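Local coordinates for salicylaldehyde dehydrogenase NahF (Pseudomonas putida, PDB 4JZ6), which probably oxidises salicylaldehyde to salicylate with NAD(+) as electron acceptor, a step of naphthalene degradation, at residues L265-G270 / A461-T466; I159-P164 / A173-Y178. All blocks are in the same frame, centred on the assembly; numbering follows the deposited sequence.

Contact 1: residues L265-G270 / A461-T466; sequences LLELGG and APYGGT. With NK (salicylaldehyde), chain B.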
ATOM      1  N   LEU A 265      -5.557  -1.991   3.045  1.00 21.54           N
ATOM      2  CA  LEU A 265      -6.053  -0.633   3.177  1.00 22.13           C
ATOM      3  C   LEU A 265      -6.409  -0.463   4.650  1.00 25.25           C
ATOM      4  O   LEU A 265      -7.354  -1.081   5.144  1.00 21.61           O
ATOM      5  CB  LEU A 265      -7.276  -0.416   2.293  1.00 18.58           C
ATOM      6  CG  LEU A 265      -7.637   1.013   1.896  1.00 18.90           C
ATOM      7  CD1 LEU A 265      -8.716   0.981   0.828  1.00 22.95           C
ATOM      8  CD2 LEU A 265      -8.095   1.843   3.085  1.00 18.30           C
ATOM      9  N   LEU A 266      -5.632   0.362   5.347  1.00 28.93           N
ATOM     10  CA  LEU A 266      -5.776   0.534   6.791  1.00 24.15           C
ATOM     11  C   LEU A 266      -6.363   1.892   7.149  1.00 23.54           C
ATOM     12  O   LEU A 266      -5.773   2.937   6.860  1.00 21.54           O
ATOM     13  CB  LEU A 266      -4.424   0.350   7.488  1.00 22.20           C
ATOM     14  CG  LEU A 266      -4.165  -1.023   8.115  1.00 23.77           C
ATOM     15  CD1 LEU A 266      -5.002  -2.126   7.453  1.00 21.06           C
ATOM     16  CD2 LEU A 266      -2.680  -1.355   8.089  1.00 21.56           C
ATOM     17  N   GLU A 267      -7.528   1.861   7.788  1.00 20.71           N
ATOM     18  CA  GLU A 267      -8.255   3.069   8.134  1.00 20.29           C
ATOM     19  C   GLU A 267      -8.418   3.087   9.649  1.00 25.30           C
ATOM     20  O   GLU A 267      -9.396   2.568  10.185  1.00 28.55           O
ATOM     21  CB  GLU A 267      -9.618   3.064   7.444  1.00 22.20           C
ATOM     22  CG  GLU A 267     -10.177   4.439   7.159  1.00 32.76           C
ATOM     23  CD  GLU A 267      -9.674   5.013   5.851  1.00 30.18           C
ATOM     24  OE1 GLU A 267      -9.440   6.236   5.793  1.00 34.00           O
ATOM     25  OE2 GLU A 267      -9.531   4.247   4.876  1.00 20.55           O
ATOM     26  N   LEU A 268      -7.447   3.680  10.335  1.00 29.05           N
ATOM     27  CA  LEU A 268      -7.302   3.478  11.772  1.00 28.68           C
ATOM     28  C   LEU A 268      -7.609   4.715  12.602  1.00 27.14           C
ATOM     29  O   LEU A 268      -8.330   5.605  12.160  1.00 29.49           O
ATOM     30  CB  LEU A 268      -5.896   2.969  12.086  1.00 21.71           C
ATOM     31  CG  LEU A 268      -5.473   1.829  11.159  1.00 21.57           C
ATOM     32  CD1 LEU A 268      -4.067   1.374  11.467  1.00 22.07           C
ATOM     33  CD2 LEU A 268      -6.448   0.664  11.269  1.00 21.76           C
ATOM     34  N   GLY A 269      -7.054   4.755  13.809  1.00 24.76           N
ATOM     35  CA  GLY A 269      -7.417   5.760  14.790  1.00 28.69           C
ATOM     36  C   GLY A 269      -7.047   7.187  14.429  1.00 30.03           C
ATOM     37  O   GLY A 269      -6.275   7.435  13.492  1.00 22.95           O
ATOM     38  N   GLY A 270      -7.608   8.128  15.188  1.00 27.38           N
ATOM     39  CA  GLY A 270      -7.314   9.536  15.011  1.00 24.01           C
ATOM     40  C   GLY A 270      -7.288  10.288  16.326  1.00 22.80           C
ATOM     41  O   GLY A 270      -7.787   9.807  17.343  1.00 24.03           O
ATOM     42  N   ALA A 461     -13.978  12.792  -2.672  1.00 17.50           N
ATOM     43  CA  ALA A 461     -12.728  13.206  -2.060  1.00 18.49           C
ATOM     44  C   ALA A 461     -12.119  12.047  -1.308  1.00 17.35           C
ATOM     45  O   ALA A 461     -12.812  11.375  -0.554  1.00 20.86           O
ATOM     46  CB  ALA A 461     -12.967  14.371  -1.130  1.00 17.82           C
ATOM     47  N   PRO A 462     -10.812  11.816  -1.505  1.00 17.26           N
ATOM     48  CA  PRO A 462     -10.122  10.689  -0.874  1.00 17.19           C
ATOM     49  C   PRO A 462     -10.214  10.793   0.639  1.00 22.16           C
ATOM     50  O   PRO A 462     -10.049  11.890   1.184  1.00 17.61           O
ATOM     51  CB  PRO A 462      -8.669  10.871  -1.326  1.00 17.20           C
ATOM     52  CG  PRO A 462      -8.544  12.312  -1.625  1.00 17.37           C
ATOM     53  CD  PRO A 462      -9.874  12.702  -2.211  1.00 19.36           C
ATOM     54  N   TYR A 463     -10.491   9.673   1.301  1.00 17.42           N
ATOM     55  CA  TYR A 463     -10.567   9.663   2.754  1.00 17.79           C
ATOM     56  C   TYR A 463      -9.567   8.683   3.369  1.00 24.61           C
ATOM     57  O   TYR A 463      -9.620   7.474   3.119  1.00 24.97           O
ATOM     58  CB  TYR A 463     -11.984   9.353   3.231  1.00 17.81           C
ATOM     59  CG  TYR A 463     -12.145   9.532   4.716  1.00 19.92           C
ATOM     60  CD1 TYR A 463     -12.475  10.770   5.252  1.00 23.88           C
ATOM     61  CD2 TYR A 463     -11.951   8.468   5.591  1.00 18.37           C
ATOM     62  CE1 TYR A 463     -12.616  10.944   6.620  1.00 24.98           C
ATOM     63  CE2 TYR A 463     -12.088   8.632   6.957  1.00 18.78           C
ATOM     64  CZ  TYR A 463     -12.420   9.870   7.468  1.00 22.79           C
ATOM     65  OH  TYR A 463     -12.561  10.028   8.828  1.00 23.80           O
ATOM     66  N   GLY A 464      -8.660   9.223   4.178  1.00 18.06           N
ATOM     67  CA  GLY A 464      -7.639   8.430   4.835  1.00 18.30           C
ATOM     68  C   GLY A 464      -6.694   9.285   5.658  1.00 18.63           C
ATOM     69  O   GLY A 464      -6.790  10.513   5.641  1.00 18.67           O
ATOM     70  N   GLY A 465      -5.776   8.637   6.372  1.00 18.96           N
ATOM     71  CA  GLY A 465      -4.810   9.349   7.195  1.00 26.07           C
ATOM     72  C   GLY A 465      -3.364   8.926   6.997  1.00 27.78           C
ATOM     73  O   GLY A 465      -3.064   8.049   6.189  1.00 30.00           O
ATOM     74  N   THR A 466      -2.463   9.565   7.741  1.00 25.33           N
ATOM     75  CA  THR A 466      -1.044   9.224   7.727  1.00 26.10           C
ATOM     76  C   THR A 466      -0.675   8.644   9.082  1.00 27.08           C
ATOM     77  O   THR A 466      -1.493   8.645  10.002  1.00 25.06           O
ATOM     78  CB  THR A 466      -0.165  10.469   7.496  1.00 31.36           C
ATOM     79  OG1 THR A 466      -0.214  11.313   8.654  1.00 39.85           O
ATOM     80  CG2 THR A 466      -0.661  11.259   6.300  1.00 27.06           C
TER
HETATM   81  OAH  NK B 501     -14.368   7.980  11.736  1.00 34.03           O
HETATM   82  CAD  NK B 501     -15.181   7.174  11.330  1.00 24.65           C
HETATM   83  CAA  NK B 501     -15.939   7.574  10.124  1.00 25.42           C
HETATM   84  CAC  NK B 501     -15.296   8.044   8.980  1.00 20.73           C
HETATM   85  CAG  NK B 501     -16.057   8.411   7.875  1.00 20.00           C
HETATM   86  CAI  NK B 501     -17.436   8.327   7.912  1.00 19.66           C
HETATM   87  CAE  NK B 501     -18.075   7.869   9.050  1.00 29.08           C
HETATM   88  CAB  NK B 501     -17.325   7.492  10.163  1.00 29.44           C
HETATM   89  OAF  NK B 501     -17.912   7.030  11.316  1.00 32.05           O
HETATM   90  O   HOH W   1      -6.033   5.763   5.596  1.00 18.79           O
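E267 meets Y463 and G464 in a buried active-site contact of the aldehyde dehydrogenase fold, where the end of strand 264-267 faces a loop running from strand 447-450 to strand 470-471. The strand belongs to the parallel part of a mixed sheet, and E267, the predicted active-site residue, ends the strand and begins the Glu-Leu-Gly-Gly sequence of the family. One carboxylate oxygen does most of the touching: OE1 of E267 lies 3.0 Å from the backbone O of Y463 and equally close, 3.0 Å, to the CA of G464. The first pair brings together two acceptors, and no direct hydrogen bond spans the two segments; they meet by packing and through a water. At G464 the carboxylate comes right up to the main chain, where there is no side chain to hold it off. The glutamate chain bends at chi2 (85°), which swings the carboxylate from the strand towards the loop. With CG anti to the backbone N (chi1 -172°), the ring of Y463 reaches from the loop past the carboxylate to the ligand. E267 OE1 approaches this ring obliquely, 3.4 Å from Y463 CD2, and R174 of helix 170-181 packs against both residues. Further along, a water accepts the N-H of G465 at 3.0 Å and also sits 3.1 Å from L266 O, joining the two backbones beside the carboxylate. The phenol end of Y463 lines the pocket that holds salicylaldehyde with W113, N166 and C301; its OH comes within 3.4 Å of CAC on the ligand ring.

Contact 2: residues I159-P164 / A173-Y178; sequences ILSIVP and ARAIAY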
ATOM      1  N   ILE A 159     -12.069  -9.674  -1.986  1.00 29.15           N
ATOM      2  CA  ILE A 159     -11.543  -8.713  -1.025  1.00 23.29           C
ATOM      3  C   ILE A 159     -12.107  -8.992   0.368  1.00 24.13           C
ATOM      4  O   ILE A 159     -13.310  -9.227   0.524  1.00 21.80           O
ATOM      5  CB  ILE A 159     -11.869  -7.258  -1.442  1.00 20.37           C
ATOM      6  CG1 ILE A 159     -10.735  -6.658  -2.276  1.00 32.59           C
ATOM      7  CG2 ILE A 159     -12.008  -6.366  -0.227  1.00 19.55           C
ATOM      8  CD1 ILE A 159     -10.321  -7.462  -3.467  1.00 35.21           C
ATOM      9  N   LEU A 160     -11.242  -8.990   1.378  1.00 21.67           N
ATOM     10  CA  LEU A 160     -11.703  -9.076   2.759  1.00 26.54           C
ATOM     11  C   LEU A 160     -11.966  -7.682   3.327  1.00 29.62           C
ATOM     12  O   LEU A 160     -11.030  -6.897   3.506  1.00 26.84           O
ATOM     13  CB  LEU A 160     -10.674  -9.796   3.626  1.00 26.36           C
ATOM     14  CG  LEU A 160     -10.993  -9.806   5.119  1.00 23.14           C
ATOM     15  CD1 LEU A 160     -12.322 -10.506   5.357  1.00 25.51           C
ATOM     16  CD2 LEU A 160      -9.875 -10.482   5.895  1.00 23.38           C
ATOM     17  N   SER A 161     -13.235  -7.381   3.607  1.00 28.16           N
ATOM     18  CA  SER A 161     -13.625  -6.076   4.145  1.00 25.48           C
ATOM     19  C   SER A 161     -14.080  -6.188   5.594  1.00 25.76           C
ATOM     20  O   SER A 161     -15.138  -6.757   5.877  1.00 23.57           O
ATOM     21  CB  SER A 161     -14.756  -5.462   3.317  1.00 20.48           C
ATOM     22  OG  SER A 161     -14.355  -5.235   1.980  1.00 19.94           O
ATOM     23  N   ILE A 162     -13.288  -5.637   6.509  1.00 23.17           N
ATOM     24  CA  ILE A 162     -13.645  -5.654   7.920  1.00 22.15           C
ATOM     25  C   ILE A 162     -14.148  -4.279   8.363  1.00 25.51           C
ATOM     26  O   ILE A 162     -13.458  -3.271   8.198  1.00 22.79           O
ATOM     27  CB  ILE A 162     -12.473  -6.130   8.779  1.00 22.64           C
ATOM     28  CG1 ILE A 162     -12.128  -7.577   8.406  1.00 23.09           C
ATOM     29  CG2 ILE A 162     -12.815  -6.031  10.258  1.00 23.31           C
ATOM     30  CD1 ILE A 162     -10.860  -8.110   9.067  1.00 23.62           C
ATOM     31  N   VAL A 163     -15.360  -4.249   8.911  1.00 22.21           N
ATOM     32  CA  VAL A 163     -16.076  -2.998   9.147  1.00 25.07           C
ATOM     33  C   VAL A 163     -16.544  -2.870  10.591  1.00 27.70           C
ATOM     34  O   VAL A 163     -17.146  -3.802  11.124  1.00 31.53           O
ATOM     35  CB  VAL A 163     -17.307  -2.907   8.233  1.00 21.76           C
ATOM     36  CG1 VAL A 163     -18.055  -1.603   8.462  1.00 22.22           C
ATOM     37  CG2 VAL A 163     -16.884  -3.034   6.786  1.00 21.16           C
ATOM     38  N   PRO A 164     -16.269  -1.712  11.227  1.00 29.61           N
ATOM     39  CA  PRO A 164     -16.646  -1.470  12.623  1.00 26.26           C
ATOM     40  C   PRO A 164     -18.100  -1.017  12.754  1.00 24.43           C
ATOM     41  O   PRO A 164     -18.875  -1.172  11.808  1.00 23.09           O
ATOM     42  CB  PRO A 164     -15.710  -0.338  13.031  1.00 22.87           C
ATOM     43  CG  PRO A 164     -15.560   0.447  11.781  1.00 22.03           C
ATOM     44  CD  PRO A 164     -15.533  -0.564  10.663  1.00 28.88           C
ATOM     45  N   ALA A 173     -20.769   0.394   3.519  1.00 25.10           N
ATOM     46  CA  ALA A 173     -21.057   0.763   2.134  1.00 20.48           C
ATOM     47  C   ALA A 173     -19.788   0.977   1.324  1.00 19.18           C
ATOM     48  O   ALA A 173     -19.631   0.412   0.243  1.00 25.38           O
ATOM     49  CB  ALA A 173     -21.919   2.007   2.094  1.00 21.38           C
ATOM     50  N   ARG A 174     -18.886   1.787   1.867  1.00 18.98           N
ATOM     51  CA  ARG A 174     -17.607   2.069   1.236  1.00 18.46           C
ATOM     52  C   ARG A 174     -16.822   0.771   0.985  1.00 24.45           C
ATOM     53  O   ARG A 174     -16.195   0.612  -0.064  1.00 25.09           O
ATOM     54  CB  ARG A 174     -16.806   3.076   2.085  1.00 21.16           C
ATOM     55  CG  ARG A 174     -15.615   2.487   2.836  1.00 23.50           C
ATOM     56  CD  ARG A 174     -15.533   2.896   4.297  1.00 19.34           C
ATOM     57  NE  ARG A 174     -14.864   4.173   4.518  1.00 21.81           N
ATOM     58  CZ  ARG A 174     -13.993   4.403   5.501  1.00 27.99           C
ATOM     59  NH1 ARG A 174     -13.660   3.439   6.354  1.00 19.07           N
ATOM     60  NH2 ARG A 174     -13.451   5.603   5.633  1.00 32.54           N
ATOM     61  N   ALA A 175     -16.895  -0.169   1.929  1.00 22.71           N
ATOM     62  CA  ALA A 175     -16.112  -1.400   1.855  1.00 19.01           C
ATOM     63  C   ALA A 175     -16.774  -2.453   0.965  1.00 23.40           C
ATOM     64  O   ALA A 175     -16.271  -3.571   0.822  1.00 20.71           O
ATOM     65  CB  ALA A 175     -15.868  -1.953   3.247  1.00 19.50           C
ATOM     66  N   ILE A 176     -17.905  -2.094   0.368  1.00 22.66           N
ATOM     67  CA  ILE A 176     -18.605  -2.988  -0.544  1.00 19.38           C
ATOM     68  C   ILE A 176     -18.704  -2.349  -1.920  1.00 18.97           C
ATOM     69  O   ILE A 176     -18.249  -2.921  -2.912  1.00 18.85           O
ATOM     70  CB  ILE A 176     -20.026  -3.300  -0.036  1.00 19.94           C
ATOM     71  CG1 ILE A 176     -19.955  -3.986   1.330  1.00 20.45           C
ATOM     72  CG2 ILE A 176     -20.787  -4.152  -1.041  1.00 20.21           C
ATOM     73  CD1 ILE A 176     -21.295  -4.199   1.982  1.00 21.08           C
ATOM     74  N   ALA A 177     -19.290  -1.156  -1.962  1.00 18.98           N
ATOM     75  CA  ALA A 177     -19.539  -0.448  -3.216  1.00 23.79           C
ATOM     76  C   ALA A 177     -18.303  -0.379  -4.088  1.00 22.08           C
ATOM     77  O   ALA A 177     -18.345  -0.724  -5.270  1.00 18.40           O
ATOM     78  CB  ALA A 177     -20.055   0.958  -2.944  1.00 21.19           C
ATOM     79  N   TYR A 178     -17.201   0.067  -3.497  1.00 20.81           N
ATOM     80  CA  TYR A 178     -15.977   0.268  -4.262  1.00 21.15           C
ATOM     81  C   TYR A 178     -15.363  -1.040  -4.779  1.00 19.54           C
ATOM     82  O   TYR A 178     -15.092  -1.152  -5.976  1.00 17.49           O
ATOM     83  CB  TYR A 178     -14.976   1.123  -3.482  1.00 17.47           C
ATOM     84  CG  TYR A 178     -15.410   2.567  -3.334  1.00 18.26           C
ATOM     85  CD1 TYR A 178     -15.843   3.303  -4.436  1.00 18.45           C
ATOM     86  CD2 TYR A 178     -15.392   3.197  -2.091  1.00 22.33           C
ATOM     87  CE1 TYR A 178     -16.233   4.631  -4.302  1.00 21.30           C
ATOM     88  CE2 TYR A 178     -15.781   4.523  -1.949  1.00 21.85           C
ATOM     89  CZ  TYR A 178     -16.200   5.234  -3.054  1.00 20.75           C
ATOM     90  OH  TYR A 178     -16.593   6.548  -2.904  1.00 18.60           O
TER
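S161 and V163 pack on A175 where the first strand of a beta-alpha-beta unit (strand 159-162, helix 170-181, strand 186-189) is covered by its own helix. The unit lies in the mixed sheet that also carries strand 264-267, and its two strands run parallel as neighbours in that sheet. The tight part is small and gathers round one alanine. With the S161 CB directed at the helix, it comes 3.7 Å from the A175 CB, close enough for strand and helix to meet without a large residue between them. Just beyond the strand end, V163 adds an apolar touch of 3.8 Å from its CG2 to the same A175 CB; chi1 of -180° places CG1 opposite the backbone N and leaves CG2 to face the alanine. Away from this point the fit is looser. I159 also points to the helix, but its CG2 stays 5.2 Å from A175 O, while I162 and P164 are partly exposed, the isoleucine turned from the helix towards F243 and K189. S161 OG is hydrogen-bonded twice, to N242 ND2 of strand 240-244 and to the helix carbonyl. A175 has an almost zero psi (2°), away from regular helical values, and its carbonyl faces the serine. The hydroxyl of S161 donates to A175 O over 2.8 Å, in the carbonyl plane on a lone pair, with a C=O...OG angle of 141°.

In the fold
From the N terminus, contact 2 comes first: it closes the short connection between strand 159-162 and helix 170-181. Contact 1 opens later, on strand 264-267, and closes a loop of 190 residues that includes C301 and M302 of the salicylaldehyde pocket as well as all seven strands of the seven-stranded sheet. The two are in series and neither nest nor cross. They share one sheet, where strand 240-244 lies between strands 159-162 and 264-267. R174, on the helix of contact 2, joins them directly: its NH2 packs 3.2 Å from CD2 of Y463, and its NH1 3.7 Å from CG of E267.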